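Local coordinates for cytoplasmic Protein STM1381 (Salmonella enterica subsp. enterica serovar Typhimurium, PDB 3SOZ) that is of unknown function but is a putative glutamine amidotransferase-like protein, probably with a class I glutaminase-like fold, at residues A[192-197]-A[203-208]; A[165-170]-A[243-248]. All blocks are in the same frame, centred on the assembly; numbering follows the deposited sequence.

How the interactions relate
Both interactions lie on the same side of the chain's centre, their centres about 10 Å apart. Along the chain the order is 165-170, 192-197, 203-208 and 243-248, so the two strands of interaction 1 fall between the two partners of interaction 2. Interaction 1 is a hairpin in the large mixed sheet. Interaction 2 joins a loop to the end of helix 235-246, above one face of that hairpin. The two layers touch directly: L194 packs on H167, and M205 packs on T245 and I246. The helix end and the loop thus cover one face of the hairpin, and pieces far apart in the sequence pack together.

Interaction 1 of 2, residues A[192-197]-A[203-208]; sequences QVLAEI and LVMGTY
The bent side chain of Q192 lies across the base of M205, a selenomethionine. Its CG comes 3.8 Å from CB of M205, and NE2 reaches the same CB at 3.9 Å. CG of Q192 sits between the backbone N and the carbonyl carbon (chi1 60°), and the chain turns again at chi2, which lays the amide over its neighbour. Beneath them Q192 and M205 form an antiparallel hydrogen-bonded pair. M205 N bonds to Q192 O at 2.8 Å, and Q192 N bonds back to M205 O. One residue along, V193 and V204 are a non-hydrogen-bonded pair, and their CG2 methyls meet at 4.2 Å on the other face of the sheet. L194 N then donates to L203 O at 2.9 Å. The L194 side chain reaches both partners: its CD1 approaches M205 SE at 4.0 Å, and its CB lies near L203 CD1. A195 CB meets L203 CB at 3.9 Å.

These are the two arms of a beta hairpin. Strand 192-197 also pairs with strand 157-162, and strand 200-208 with strand 211-216, so the hairpin continues the large mixed sheet. Helix 235-246 covers L203 and M205 through F238, T245 and I246, while on the opposite face V193 touches A187 of strand 175-187.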
ATOM      1  N   GLN A 192      17.632  22.771  -8.983  1.00 68.88           N
ATOM      2  CA  GLN A 192      18.496  22.507 -10.110  1.00 68.54           C
ATOM      3  C   GLN A 192      18.884  21.027 -10.194  1.00 67.10           C
ATOM      4  O   GLN A 192      19.382  20.453  -9.228  1.00 67.02           O
ATOM      5  CB  GLN A 192      19.688  23.501 -10.175  1.00 69.13           C
ATOM      6  CG  GLN A 192      20.674  23.534  -8.963  1.00 72.97           C
ATOM      7  CD  GLN A 192      20.426  24.662  -7.879  1.00 78.14           C
ATOM      8  OE1 GLN A 192      19.411  25.397  -7.901  1.00 78.40           O
ATOM      9  NE2 GLN A 192      21.374  24.764  -6.912  1.00 77.41           N
ATOM     10  N   VAL A 193      18.592  20.429 -11.355  1.00 65.31           N
ATOM     11  CA  VAL A 193      18.783  19.016 -11.641  1.00 63.19           C
ATOM     12  C   VAL A 193      20.153  18.843 -12.271  1.00 62.78           C
ATOM     13  O   VAL A 193      20.429  19.384 -13.336  1.00 63.42           O
ATOM     14  CB  VAL A 193      17.717  18.493 -12.638  1.00 62.63           C
ATOM     15  CG1 VAL A 193      17.945  17.042 -12.936  1.00 61.74           C
ATOM     16  CG2 VAL A 193      16.331  18.705 -12.112  1.00 61.45           C
ATOM     17  N   LEU A 194      21.006  18.072 -11.631  1.00 61.63           N
ATOM     18  CA  LEU A 194      22.357  17.929 -12.092  1.00 61.30           C
ATOM     19  C   LEU A 194      22.653  16.634 -12.878  1.00 61.56           C
ATOM     20  O   LEU A 194      23.768  16.474 -13.408  1.00 62.84           O
ATOM     21  CB  LEU A 194      23.314  18.055 -10.898  1.00 61.25           C
ATOM     22  CG  LEU A 194      23.101  19.089  -9.772  1.00 61.33           C
ATOM     23  CD1 LEU A 194      24.320  19.095  -8.846  1.00 59.14           C
ATOM     24  CD2 LEU A 194      22.841  20.505 -10.283  1.00 63.14           C
ATOM     25  N   ALA A 195      21.685  15.710 -12.957  1.00 60.64           N
ATOM     26  CA  ALA A 195      21.868  14.375 -13.567  1.00 58.83           C
ATOM     27  C   ALA A 195      20.518  13.775 -13.730  1.00 58.38           C
ATOM     28  O   ALA A 195      19.636  14.075 -12.975  1.00 57.69           O
ATOM     29  CB  ALA A 195      22.684  13.480 -12.694  1.00 58.14           C
ATOM     30  N   GLU A 196      20.356  12.919 -14.726  1.00 58.99           N
ATOM     31  CA  GLU A 196      19.078  12.256 -14.962  1.00 59.59           C
ATOM     32  C   GLU A 196      19.233  10.780 -15.322  1.00 58.61           C
ATOM     33  O   GLU A 196      20.264  10.357 -15.816  1.00 59.07           O
ATOM     34  CB  GLU A 196      18.282  12.984 -16.029  1.00 59.81           C
ATOM     35  CG  GLU A 196      17.680  14.265 -15.555  1.00 63.77           C
ATOM     36  CD  GLU A 196      16.676  14.853 -16.559  1.00 71.11           C
ATOM     37  OE1 GLU A 196      17.032  15.017 -17.748  1.00 71.57           O
ATOM     38  OE2 GLU A 196      15.517  15.153 -16.145  1.00 76.07           O
ATOM     39  N   ILE A 197      18.201  10.000 -15.060  1.00 57.92           N
ATOM     40  CA  ILE A 197      18.237   8.566 -15.329  1.00 57.19           C
ATOM     41  C   ILE A 197      16.918   8.254 -15.988  1.00 57.24           C
ATOM     42  O   ILE A 197      15.922   8.897 -15.661  1.00 57.38           O
ATOM     43  CB  ILE A 197      18.500   7.756 -14.018  1.00 57.40           C
ATOM     44  CG1 ILE A 197      18.709   6.272 -14.305  1.00 56.00           C
ATOM     45  CG2 ILE A 197      17.441   8.072 -12.939  1.00 55.77           C
ATOM     46  CD1 ILE A 197      19.371   5.559 -13.207  1.00 51.66           C
ATOM     47  N   LEU A 203      19.652  13.560  -9.560  1.00 56.68           N
ATOM     48  CA  LEU A 203      20.393  14.371  -8.595  1.00 57.09           C
ATOM     49  C   LEU A 203      19.726  15.705  -8.620  1.00 57.24           C
ATOM     50  O   LEU A 203      19.736  16.384  -9.631  1.00 57.12           O
ATOM     51  CB  LEU A 203      21.839  14.552  -9.016  1.00 57.18           C
ATOM     52  CG  LEU A 203      22.880  14.319  -7.931  1.00 59.50           C
ATOM     53  CD1 LEU A 203      24.178  15.004  -8.298  1.00 58.30           C
ATOM     54  CD2 LEU A 203      22.380  14.782  -6.569  1.00 61.41           C
ATOM     55  N   VAL A 204      19.068  16.051  -7.531  1.00 57.69           N
ATOM     56  CA  VAL A 204      18.357  17.300  -7.476  1.00 57.59           C
ATOM     57  C   VAL A 204      18.876  18.097  -6.311  1.00 58.46           C
ATOM     58  O   VAL A 204      19.021  17.592  -5.178  1.00 57.66           O
ATOM     59  CB  VAL A 204      16.847  17.094  -7.407  1.00 57.43           C
ATOM     60  CG1 VAL A 204      16.123  18.408  -7.332  1.00 56.00           C
ATOM     61  CG2 VAL A 204      16.409  16.354  -8.613  1.00 56.44           C
HETATM   62  N   MSE A 205      19.185  19.349  -6.633  1.00 59.57           N
HETATM   63  CA  MSE A 205      19.662  20.309  -5.666  1.00 61.21           C
HETATM   64  C   MSE A 205      18.616  21.349  -5.382  1.00 60.92           C
HETATM   65  O   MSE A 205      17.808  21.714  -6.247  1.00 61.07           O
HETATM   66  CB  MSE A 205      20.886  20.993  -6.203  1.00 62.30           C
HETATM   67  CG  MSE A 205      21.914  21.105  -5.182  1.00 67.08           C
HETATM   68 SE   MSE A 205      22.743  19.384  -5.145  1.00 80.45          SE
HETATM   69  CE  MSE A 205      23.518  19.561  -3.348  1.00 73.69           C
ATOM     70  N   GLY A 206      18.630  21.846  -4.164  1.00 61.36           N
ATOM     71  CA  GLY A 206      17.630  22.840  -3.772  1.00 62.24           C
ATOM     72  C   GLY A 206      18.052  23.523  -2.499  1.00 62.01           C
ATOM     73  O   GLY A 206      19.154  23.281  -2.015  1.00 62.26           O
ATOM     74  N   THR A 207      17.172  24.358  -1.957  1.00 61.75           N
ATOM     75  CA  THR A 207      17.472  25.117  -0.735  1.00 62.19           C
ATOM     76  C   THR A 207      16.199  25.165   0.114  1.00 62.88           C
ATOM     77  O   THR A 207      15.083  25.232  -0.443  1.00 62.94           O
ATOM     78  CB  THR A 207      17.905  26.626  -1.021  1.00 61.83           C
ATOM     79  OG1 THR A 207      16.810  27.337  -1.644  1.00 59.64           O
ATOM     80  CG2 THR A 207      19.192  26.709  -1.872  1.00 60.57           C
ATOM     81  N   TYR A 208      16.365  25.167   1.438  1.00 62.54           N
ATOM     82  CA  TYR A 208      15.229  25.318   2.321  1.00 63.62           C
ATOM     83  C   TYR A 208      15.495  26.424   3.376  1.00 64.52           C
ATOM     84  O   TYR A 208      16.208  26.215   4.387  1.00 64.58           O
ATOM     85  CB  TYR A 208      14.804  23.954   2.913  1.00 62.80           C
ATOM     86  CG  TYR A 208      13.577  24.017   3.805  1.00 60.86           C
ATOM     87  CD1 TYR A 208      12.306  24.331   3.285  1.00 57.85           C
ATOM     88  CD2 TYR A 208      13.682  23.741   5.165  1.00 58.86           C
ATOM     89  CE1 TYR A 208      11.174  24.383   4.123  1.00 55.35           C
ATOM     90  CE2 TYR A 208      12.570  23.792   6.000  1.00 57.47           C
ATOM     91  CZ  TYR A 208      11.327  24.112   5.479  1.00 56.52           C
ATOM     92  OH  TYR A 208      10.248  24.147   6.358  1.00 58.21           O
TER

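Interaction 2 of 2, residues A[165-170]-A[243-248]; sequences VEHVIT and LHTIKK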
ATOM      1  N   VAL A 165      23.595  22.043 -16.808  1.00 75.78           N
ATOM      2  CA  VAL A 165      24.092  22.762 -15.624  1.00 76.14           C
ATOM      3  C   VAL A 165      25.517  22.342 -15.213  1.00 77.34           C
ATOM      4  O   VAL A 165      25.794  21.181 -14.964  1.00 76.49           O
ATOM      5  CB  VAL A 165      23.131  22.645 -14.427  1.00 75.62           C
ATOM      6  CG1 VAL A 165      23.657  23.424 -13.235  1.00 75.94           C
ATOM      7  CG2 VAL A 165      21.746  23.141 -14.806  1.00 75.03           C
ATOM      8  N   GLU A 166      26.426  23.321 -15.190  1.00 79.36           N
ATOM      9  CA  GLU A 166      27.818  23.100 -14.759  1.00 80.44           C
ATOM     10  C   GLU A 166      27.861  23.034 -13.234  1.00 79.71           C
ATOM     11  O   GLU A 166      27.199  23.835 -12.565  1.00 80.03           O
ATOM     12  CB  GLU A 166      28.718  24.243 -15.263  1.00 81.00           C
ATOM     13  CG  GLU A 166      29.410  23.989 -16.624  1.00 84.39           C
ATOM     14  CD  GLU A 166      29.941  25.297 -17.258  1.00 87.97           C
ATOM     15  OE1 GLU A 166      29.094  26.128 -17.694  1.00 88.68           O
ATOM     16  OE2 GLU A 166      31.189  25.490 -17.319  1.00 86.14           O
ATOM     17  N   HIS A 167      28.631  22.098 -12.679  1.00 78.79           N
ATOM     18  CA  HIS A 167      28.668  21.919 -11.215  1.00 77.77           C
ATOM     19  C   HIS A 167      29.871  21.117 -10.739  1.00 77.72           C
ATOM     20  O   HIS A 167      30.387  20.230 -11.425  1.00 77.12           O
ATOM     21  CB  HIS A 167      27.372  21.263 -10.706  1.00 77.71           C
ATOM     22  CG  HIS A 167      27.106  21.463  -9.244  1.00 75.60           C
ATOM     23  ND1 HIS A 167      27.826  20.820  -8.260  1.00 74.29           N
ATOM     24  CD2 HIS A 167      26.161  22.193  -8.605  1.00 74.44           C
ATOM     25  CE1 HIS A 167      27.362  21.182  -7.076  1.00 74.35           C
ATOM     26  NE2 HIS A 167      26.351  22.015  -7.258  1.00 73.99           N
ATOM     27  N   VAL A 168      30.294  21.449  -9.534  1.00 77.66           N
ATOM     28  CA  VAL A 168      31.451  20.862  -8.925  1.00 78.36           C
ATOM     29  C   VAL A 168      31.312  19.344  -8.799  1.00 78.57           C
ATOM     30  O   VAL A 168      32.275  18.614  -9.024  1.00 78.62           O
ATOM     31  CB  VAL A 168      31.705  21.486  -7.543  1.00 78.46           C
ATOM     32  CG1 VAL A 168      33.195  21.538  -7.266  1.00 79.12           C
ATOM     33  CG2 VAL A 168      31.116  22.904  -7.477  1.00 79.10           C
ATOM     34  N   ILE A 169      30.115  18.869  -8.453  1.00 78.80           N
ATOM     35  CA  ILE A 169      29.885  17.431  -8.224  1.00 78.39           C
ATOM     36  C   ILE A 169      30.071  16.659  -9.518  1.00 78.34           C
ATOM     37  O   ILE A 169      30.585  15.534  -9.518  1.00 78.71           O
ATOM     38  CB  ILE A 169      28.461  17.157  -7.660  1.00 78.23           C
ATOM     39  CG1 ILE A 169      28.290  17.808  -6.287  1.00 77.85           C
ATOM     40  CG2 ILE A 169      28.179  15.667  -7.557  1.00 77.21           C
ATOM     41  CD1 ILE A 169      26.861  18.198  -5.973  1.00 77.43           C
ATOM     42  N   THR A 170      29.703  17.323 -10.609  1.00 78.03           N
ATOM     43  CA  THR A 170      29.438  16.727 -11.902  1.00 77.72           C
ATOM     44  C   THR A 170      30.584  16.876 -12.915  1.00 77.73           C
ATOM     45  O   THR A 170      30.557  16.250 -13.986  1.00 77.82           O
ATOM     46  CB  THR A 170      28.142  17.359 -12.474  1.00 77.77           C
ATOM     47  OG1 THR A 170      27.291  16.338 -12.988  1.00 78.30           O
ATOM     48  CG2 THR A 170      28.424  18.426 -13.548  1.00 78.27           C
ATOM     49  N   LEU A 243      28.324  16.121  -0.278  1.00 70.90           N
ATOM     50  CA  LEU A 243      28.339  16.570   1.089  1.00 72.18           C
ATOM     51  C   LEU A 243      28.930  17.974   1.191  1.00 73.21           C
ATOM     52  O   LEU A 243      28.244  18.893   1.605  1.00 73.69           O
ATOM     53  CB  LEU A 243      29.100  15.558   1.940  1.00 72.03           C
ATOM     54  CG  LEU A 243      28.271  14.585   2.793  1.00 72.11           C
ATOM     55  CD1 LEU A 243      26.833  14.397   2.312  1.00 71.23           C
ATOM     56  CD2 LEU A 243      28.983  13.269   2.848  1.00 71.78           C
ATOM     57  N   HIS A 244      30.182  18.158   0.780  1.00 74.39           N
ATOM     58  CA  HIS A 244      30.728  19.515   0.692  1.00 75.26           C
ATOM     59  C   HIS A 244      29.739  20.500   0.035  1.00 75.02           C
ATOM     60  O   HIS A 244      29.530  21.582   0.549  1.00 75.75           O
ATOM     61  CB  HIS A 244      32.127  19.554   0.046  1.00 75.25           C
ATOM     62  CG  HIS A 244      33.204  18.926   0.889  1.00 76.95           C
ATOM     63  ND1 HIS A 244      34.086  17.981   0.398  1.00 78.02           N
ATOM     64  CD2 HIS A 244      33.534  19.103   2.194  1.00 78.25           C
ATOM     65  CE1 HIS A 244      34.919  17.612   1.358  1.00 78.69           C
ATOM     66  NE2 HIS A 244      34.605  18.278   2.459  1.00 79.46           N
ATOM     67  N   THR A 245      29.082  20.117  -1.046  1.00 74.87           N
ATOM     68  CA  THR A 245      28.094  21.009  -1.658  1.00 75.07           C
ATOM     69  C   THR A 245      26.985  21.480  -0.698  1.00 76.17           C
ATOM     70  O   THR A 245      26.534  22.628  -0.791  1.00 76.43           O
ATOM     71  CB  THR A 245      27.475  20.378  -2.891  1.00 74.77           C
ATOM     72  OG1 THR A 245      28.526  19.851  -3.697  1.00 73.87           O
ATOM     73  CG2 THR A 245      26.679  21.379  -3.697  1.00 73.05           C
ATOM     74  N   ILE A 246      26.551  20.614   0.221  1.00 77.14           N
ATOM     75  CA  ILE A 246      25.522  21.009   1.203  1.00 77.99           C
ATOM     76  C   ILE A 246      26.043  21.466   2.580  1.00 78.74           C
ATOM     77  O   ILE A 246      25.231  21.752   3.464  1.00 79.02           O
ATOM     78  CB  ILE A 246      24.405  19.926   1.426  1.00 77.76           C
ATOM     79  CG1 ILE A 246      24.994  18.614   1.922  1.00 77.54           C
ATOM     80  CG2 ILE A 246      23.563  19.733   0.195  1.00 77.29           C
ATOM     81  CD1 ILE A 246      23.977  17.765   2.614  1.00 79.43           C
ATOM     82  N   LYS A 247      27.364  21.532   2.766  1.00 79.75           N
ATOM     83  CA  LYS A 247      27.944  22.032   4.030  1.00 81.22           C
ATOM     84  C   LYS A 247      27.325  23.372   4.453  1.00 82.16           C
ATOM     85  O   LYS A 247      27.222  24.312   3.645  1.00 81.54           O
ATOM     86  CB  LYS A 247      29.473  22.150   3.963  1.00 81.26           C
ATOM     87  CG  LYS A 247      30.138  22.301   5.323  1.00 81.37           C
ATOM     88  CD  LYS A 247      31.530  22.885   5.195  1.00 84.05           C
ATOM     89  CE  LYS A 247      32.247  22.950   6.549  1.00 85.64           C
ATOM     90  NZ  LYS A 247      33.691  23.345   6.409  1.00 85.78           N
ATOM     91  N   LYS A 248      26.918  23.438   5.723  1.00 83.66           N
ATOM     92  CA  LYS A 248      26.073  24.539   6.221  1.00 85.15           C
ATOM     93  C   LYS A 248      26.738  25.952   6.285  1.00 85.42           C
ATOM     94  O   LYS A 248      27.299  26.413   7.299  1.00 85.44           O
ATOM     95  CB  LYS A 248      25.338  24.149   7.527  1.00 85.14           C
ATOM     96  CG  LYS A 248      26.129  24.194   8.834  1.00 87.09           C
ATOM     97  CD  LYS A 248      25.195  24.650   9.986  1.00 89.18           C
ATOM     98  CE  LYS A 248      25.669  24.165  11.358  1.00 89.33           C
ATOM     99  NZ  LYS A 248      24.479  23.872  12.218  1.00 90.30           N
ATOM    100  OXT LYS A 248      26.711  26.679   5.275  1.00 85.77           O
TER
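This is a small, partly buried van der Waals contact between a loop and the last turn of the C-terminal helix. The loop lies between strands 157-162 and 175-187, and helix 235-246 packs beside it. T245 carries the helix side of the contact, while H167 and I169 carry the loop side. No hydrogen bond crosses between them.

The T245 methyl faces the edge of the H167 imidazole, close to the ring plane. CG2 is 3.5 Å from H167 CE1 and 3.6 Å from H167 NE2. The end of I169 comes in obliquely against the other branch of T245, with I169 CD1 3.3 Å from T245 OG1. CG2 is anti to the backbone N and meets mainly the ring. OG1 is beside the backbone N (chi1 -47°); it sits against the end of I169 and also near the ring edge, in plane. The hydroxyl also hydrogen-bonds to N241 O, one turn back in its own helix, which helps fix the rotation of the side chain.

The ring is held from within the loop. I169 N donates to H167 ND1 at 3.0 Å, almost straight (176°) and in the ring plane. The bond helps set the imidazole's orientation and uses ND1 as an acceptor. T170 N also bonds to H167 O at 3.1 Å, closing a beta turn over 167-170.

Side chains of the hairpin lie under the loop and the helix, with I169 on L194 and L203. I169 also touches F238 and N241 of the helix. A helix laid over one face of a mixed sheet, with a connecting loop tucked alongside, fits the layered alpha/beta fold of class I glutaminase-like domains.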